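Local coordinates for protein alanyl-tRNA synthetase (Aquifex aeolicus, PDB 3G98) that forms the C-terminal C-Ala domain of an alanine–tRNA ligase, which brings editing and aminoacylation together on one tRNA, at residues E3-V15 and F98-S110. Numbering follows the deposited sequence.
Sequences EENVGDFTLHYGV and FPEAVKLLKEILS
Glu4 and Lys106 form the one salt bridge between the N-terminal beta hairpin, strands 2-6 and 9-17 at the margin of the mixed sheet, and the C-terminal helix 98-110 packed on it in this alpha/beta DHHA1-family domain. Lys106 NZ donates to Glu4 OE1 at a very short 2.5 Å, and a water ties the pair together, accepting from Lys106 NZ at 3.1 Å and donating to Glu4 OE2, so each carboxylate oxygen has a partner. With CG anti to the carbonyl carbon (chi1 -70°) and the chain extended beyond it, Lys106 runs past Leu11, its CG lying 3.8 Å from Leu11 CD2, before reaching the carboxylate. Strand 9-15 runs nearly antiparallel to the helix, at 166°. In the hairpin, Val6 and Phe9 exchange backbone hydrogen bonds across a type II' turn, while Thr10 OG1 donates to Asn5 OD1 at 2.6 Å. Val6 CG1 and the Phe9 ring both pack against Leu109 CB. Tyr13 takes Val102 CG1 over the centre of one ring face, 3.9 Å from the centroid, and Phe98 CE1 at its edge; with an alanine in its place, Val102 CG1 would probably lose the ring it lies on and the end of the Lys106 chain a neighbour. Val15 and Val102 cover opposite faces of the Phe98 ring, whose CZ lies 3.5 Å from Gly14 C.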
loop_
_atom_site.group_PDB
_atom_site.type_symbol
_atom_site.label_atom_id
_atom_site.label_comp_id
_atom_site.label_asym_id
_atom_site.label_seq_id
_atom_site.Cartn_x
_atom_site.Cartn_y
_atom_site.Cartn_z
ATOM N N GLU A 3 -9.251 7.745 -4.489
ATOM C CA GLU A 3 -8.293 8.779 -4.134
ATOM C C GLU A 3 -8.846 9.622 -2.994
ATOM O O GLU A 3 -9.998 10.057 -3.033
ATOM C CB GLU A 3 -7.985 9.668 -5.342
ATOM C CG GLU A 3 -7.191 10.915 -4.987
ATOM C CD GLU A 3 -6.853 11.765 -6.194
ATOM O OE1 GLU A 3 -6.969 11.263 -7.331
ATOM O OE2 GLU A 3 -6.468 12.938 -6.002
ATOM N N GLU A 4 -8.017 9.845 -1.984
ATOM C CA GLU A 4 -8.405 10.618 -0.813
ATOM C C GLU A 4 -7.212 11.341 -0.202
ATOM O O GLU A 4 -6.177 10.731 0.057
ATOM C CB GLU A 4 -9.012 9.690 0.239
ATOM C CG GLU A 4 -9.341 10.387 1.550
ATOM C CD GLU A 4 -10.002 9.466 2.559
ATOM O OE1 GLU A 4 -10.444 8.361 2.172
ATOM O OE2 GLU A 4 -10.080 9.855 3.741
ATOM N N ASN A 5 -7.348 12.641 0.042
ATOM C CA ASN A 5 -6.304 13.348 0.767
ATOM C C ASN A 5 -6.361 13.022 2.253
ATOM O O ASN A 5 -7.435 13.025 2.857
ATOM C CB ASN A 5 -6.392 14.859 0.527
ATOM C CG ASN A 5 -6.052 15.230 -0.901
ATOM O OD1 ASN A 5 -5.200 14.598 -1.529
ATOM N ND2 ASN A 5 -6.731 16.240 -1.430
ATOM N N VAL A 6 -5.204 12.711 2.826
ATOM C CA VAL A 6 -5.090 12.420 4.253
ATOM C C VAL A 6 -3.891 13.169 4.809
ATOM O O VAL A 6 -2.742 12.888 4.453
ATOM C CB VAL A 6 -4.914 10.911 4.541
ATOM C CG1 VAL A 6 -4.886 10.661 6.044
ATOM C CG2 VAL A 6 -6.013 10.096 3.879
ATOM N N GLY A 7 -4.158 14.122 5.692
ATOM C CA GLY A 7 -3.107 14.995 6.176
ATOM C C GLY A 7 -2.509 15.718 4.988
ATOM O O GLY A 7 -3.232 16.254 4.156
ATOM N N ASP A 8 -1.185 15.701 4.890
ATOM C CA ASP A 8 -0.498 16.400 3.818
ATOM C C ASP A 8 -0.210 15.468 2.641
ATOM O O ASP A 8 0.645 15.766 1.810
ATOM C CB ASP A 8 0.811 17.000 4.344
ATOM C CG ASP A 8 1.301 18.164 3.505
ATOM O OD1 ASP A 8 0.498 19.083 3.232
ATOM O OD2 ASP A 8 2.493 18.166 3.130
ATOM N N PHE A 9 -0.920 14.341 2.572
ATOM C CA PHE A 9 -0.673 13.342 1.527
ATOM C C PHE A 9 -1.911 13.081 0.670
ATOM O O PHE A 9 -3.029 13.390 1.078
ATOM C CB PHE A 9 -0.195 12.029 2.162
ATOM C CG PHE A 9 0.830 12.221 3.245
ATOM C CD1 PHE A 9 0.486 12.053 4.582
ATOM C CD2 PHE A 9 2.127 12.591 2.934
ATOM C CE1 PHE A 9 1.426 12.238 5.585
ATOM C CE2 PHE A 9 3.074 12.778 3.935
ATOM C CZ PHE A 9 2.723 12.601 5.258
ATOM N N THR A 10 -1.700 12.524 -0.524
ATOM C CA THR A 10 -2.801 12.022 -1.350
ATOM C C THR A 10 -2.722 10.496 -1.414
ATOM O O THR A 10 -1.759 9.927 -1.948
ATOM C CB THR A 10 -2.782 12.603 -2.787
ATOM O OG1 THR A 10 -2.937 14.027 -2.741
ATOM C CG2 THR A 10 -3.914 12.015 -3.626
ATOM N N LEU A 11 -3.731 9.837 -0.854
ATOM C CA LEU A 11 -3.766 8.378 -0.810
ATOM C C LEU A 11 -4.544 7.793 -1.983
ATOM O O LEU A 11 -5.689 8.167 -2.225
ATOM C CB LEU A 11 -4.364 7.886 0.511
ATOM C CG LEU A 11 -4.510 6.364 0.645
ATOM C CD1 LEU A 11 -3.154 5.680 0.611
ATOM C CD2 LEU A 11 -5.260 6.003 1.931
ATOM N N HIS A 12 -3.895 6.893 -2.720
ATOM C CA HIS A 12 -4.540 6.129 -3.785
ATOM C C HIS A 12 -4.594 4.668 -3.351
ATOM O O HIS A 12 -3.563 4.061 -3.018
ATOM C CB HIS A 12 -3.759 6.248 -5.101
ATOM C CG HIS A 12 -3.505 7.659 -5.525
ATOM N ND1 HIS A 12 -4.416 8.391 -6.258
ATOM C CD2 HIS A 12 -2.449 8.480 -5.310
ATOM C CE1 HIS A 12 -3.932 9.603 -6.474
ATOM N NE2 HIS A 12 -2.740 9.682 -5.910
ATOM N N TYR A 13 -5.783 4.086 -3.344
ATOM C CA TYR A 13 -5.898 2.727 -2.847
ATOM C C TYR A 13 -6.976 1.917 -3.519
ATOM O O TYR A 13 -7.973 2.451 -4.016
ATOM C CB TYR A 13 -6.086 2.712 -1.323
ATOM C CG TYR A 13 -7.435 3.231 -0.876
ATOM C CD1 TYR A 13 -8.508 2.366 -0.708
ATOM C CD2 TYR A 13 -7.638 4.589 -0.635
ATOM C CE1 TYR A 13 -9.758 2.835 -0.308
ATOM C CE2 TYR A 13 -8.881 5.071 -0.232
ATOM C CZ TYR A 13 -9.933 4.186 -0.070
ATOM O OH TYR A 13 -11.167 4.651 0.326
ATOM N N GLY A 14 -6.777 0.607 -3.519
ATOM C CA GLY A 14 -7.772 -0.287 -4.082
ATOM C C GLY A 14 -7.288 -1.712 -4.086
ATOM O O GLY A 14 -6.086 -1.972 -4.024
ATOM N N VAL A 15 -8.222 -2.650 -4.150
ATOM C CA VAL A 15 -7.845 -4.052 -4.244
ATOM C C VAL A 15 -8.428 -4.612 -5.531
ATOM O O VAL A 15 -9.587 -4.346 -5.864
ATOM C CB VAL A 15 -8.337 -4.866 -3.012
ATOM C CG1 VAL A 15 -9.800 -4.575 -2.727
ATOM C CG2 VAL A 15 -8.107 -6.346 -3.226
ATOM N N PHE A 98 -8.837 -6.133 3.766
ATOM C CA PHE A 98 -8.303 -4.944 3.094
ATOM C C PHE A 98 -8.908 -3.618 3.584
ATOM O O PHE A 98 -8.173 -2.664 3.839
ATOM C CB PHE A 98 -8.430 -5.061 1.572
ATOM C CG PHE A 98 -7.872 -3.876 0.823
ATOM C CD1 PHE A 98 -8.721 -2.899 0.310
ATOM C CD2 PHE A 98 -6.507 -3.745 0.628
ATOM C CE1 PHE A 98 -8.212 -1.811 -0.388
ATOM C CE2 PHE A 98 -5.986 -2.653 -0.068
ATOM C CZ PHE A 98 -6.846 -1.688 -0.577
ATOM N N PRO A 99 -10.246 -3.545 3.704
ATOM C CA PRO A 99 -10.833 -2.300 4.214
ATOM C C PRO A 99 -10.258 -1.891 5.577
ATOM O O PRO A 99 -10.017 -0.705 5.824
ATOM C CB PRO A 99 -12.324 -2.634 4.321
ATOM C CG PRO A 99 -12.541 -3.723 3.329
ATOM C CD PRO A 99 -11.279 -4.540 3.359
ATOM N N GLU A 100 -10.037 -2.867 6.453
ATOM C CA GLU A 100 -9.474 -2.605 7.772
ATOM C C GLU A 100 -8.010 -2.139 7.665
ATOM O O GLU A 100 -7.559 -1.267 8.421
ATOM C CB GLU A 100 -9.595 -3.848 8.651
ATOM C CG GLU A 100 -11.025 -4.166 9.120
ATOM C CD GLU A 100 -11.974 -4.655 8.018
ATOM O OE1 GLU A 100 -11.519 -5.154 6.962
ATOM O OE2 GLU A 100 -13.202 -4.538 8.216
ATOM N N ALA A 101 -7.272 -2.714 6.722
ATOM C CA ALA A 101 -5.893 -2.277 6.467
ATOM C C ALA A 101 -5.862 -0.829 5.969
ATOM O O ALA A 101 -4.972 -0.052 6.344
ATOM C CB ALA A 101 -5.208 -3.209 5.459
ATOM N N VAL A 102 -6.832 -0.471 5.123
ATOM C CA VAL A 102 -6.919 0.895 4.595
ATOM C C VAL A 102 -7.215 1.878 5.721
ATOM O O VAL A 102 -6.590 2.945 5.809
ATOM C CB VAL A 102 -7.992 1.035 3.488
ATOM C CG1 VAL A 102 -8.231 2.518 3.159
ATOM C CG2 VAL A 102 -7.570 0.270 2.240
ATOM N N LYS A 103 -8.156 1.514 6.586
ATOM C CA LYS A 103 -8.479 2.354 7.739
ATOM C C LYS A 103 -7.236 2.619 8.594
ATOM O O LYS A 103 -6.962 3.770 8.959
ATOM C CB LYS A 103 -9.594 1.710 8.566
ATOM C CG LYS A 103 -10.155 2.583 9.676
ATOM C CD LYS A 103 -11.340 1.895 10.361
ATOM C CE LYS A 103 -10.864 0.768 11.283
ATOM N NZ LYS A 103 -11.972 -0.090 11.796
ATOM N N LEU A 104 -6.482 1.561 8.894
ATOM C CA LEU A 104 -5.229 1.681 9.644
ATOM C C LEU A 104 -4.223 2.602 8.951
ATOM O O LEU A 104 -3.601 3.437 9.597
ATOM C CB LEU A 104 -4.589 0.302 9.881
ATOM C CG LEU A 104 -3.229 0.294 10.607
ATOM C CD1 LEU A 104 -3.320 0.991 11.956
ATOM C CD2 LEU A 104 -2.701 -1.116 10.798
ATOM N N LEU A 105 -4.052 2.439 7.644
ATOM C CA LEU A 105 -3.118 3.283 6.894
ATOM C C LEU A 105 -3.516 4.749 6.975
ATOM O O LEU A 105 -2.661 5.629 7.140
ATOM C CB LEU A 105 -3.018 2.835 5.422
ATOM C CG LEU A 105 -2.087 3.658 4.528
ATOM C CD1 LEU A 105 -0.684 3.736 5.105
ATOM C CD2 LEU A 105 -2.071 3.093 3.101
ATOM N N LYS A 106 -4.809 5.035 6.858
ATOM C CA LYS A 106 -5.245 6.419 6.969
ATOM C C LYS A 106 -4.922 6.967 8.346
ATOM O O LYS A 106 -4.521 8.122 8.483
ATOM C CB LYS A 106 -6.740 6.559 6.683
ATOM C CG LYS A 106 -7.100 6.325 5.226
ATOM C CD LYS A 106 -8.600 6.423 5.033
ATOM C CE LYS A 106 -9.012 6.024 3.630
ATOM N NZ LYS A 106 -10.488 6.212 3.430
ATOM N N GLU A 107 -5.094 6.138 9.368
ATOM C CA GLU A 107 -4.784 6.558 10.734
ATOM C C GLU A 107 -3.285 6.786 10.882
ATOM O O GLU A 107 -2.845 7.707 11.578
ATOM C CB GLU A 107 -5.260 5.506 11.734
ATOM C CG GLU A 107 -4.992 5.889 13.181
ATOM C CD GLU A 107 -5.726 7.151 13.577
ATOM O OE1 GLU A 107 -6.946 7.068 13.836
ATOM O OE2 GLU A 107 -5.087 8.226 13.627
ATOM N N ILE A 108 -2.500 5.943 10.220
ATOM C CA ILE A 108 -1.057 6.100 10.237
ATOM C C ILE A 108 -0.657 7.412 9.566
ATOM O O ILE A 108 0.127 8.183 10.118
ATOM C CB ILE A 108 -0.342 4.914 9.569
ATOM C CG1 ILE A 108 -0.363 3.695 10.498
ATOM C CG2 ILE A 108 1.101 5.287 9.214
ATOM C CD1 ILE A 108 0.096 2.401 9.828
ATOM N N LEU A 109 -1.218 7.675 8.393
ATOM C CA LEU A 109 -0.895 8.890 7.648
ATOM C C LEU A 109 -1.306 10.171 8.365
ATOM O O LEU A 109 -0.668 11.211 8.198
ATOM C CB LEU A 109 -1.545 8.854 6.266
ATOM C CG LEU A 109 -0.993 7.790 5.317
ATOM C CD1 LEU A 109 -1.686 7.923 3.952
ATOM C CD2 LEU A 109 0.523 7.890 5.188
ATOM N N SER A 110 -2.387 10.103 9.137
ATOM C CA SER A 110 -2.859 11.269 9.891
ATOM C C SER A 110 -2.093 11.455 11.207
ATOM O O SER A 110 -2.005 12.566 11.733
ATOM C CB SER A 110 -4.362 11.164 10.160
ATOM O OG SER A 110 -4.632 10.226 11.187
HETATM O O HOH W 1 -11.670 8.507 5.097
#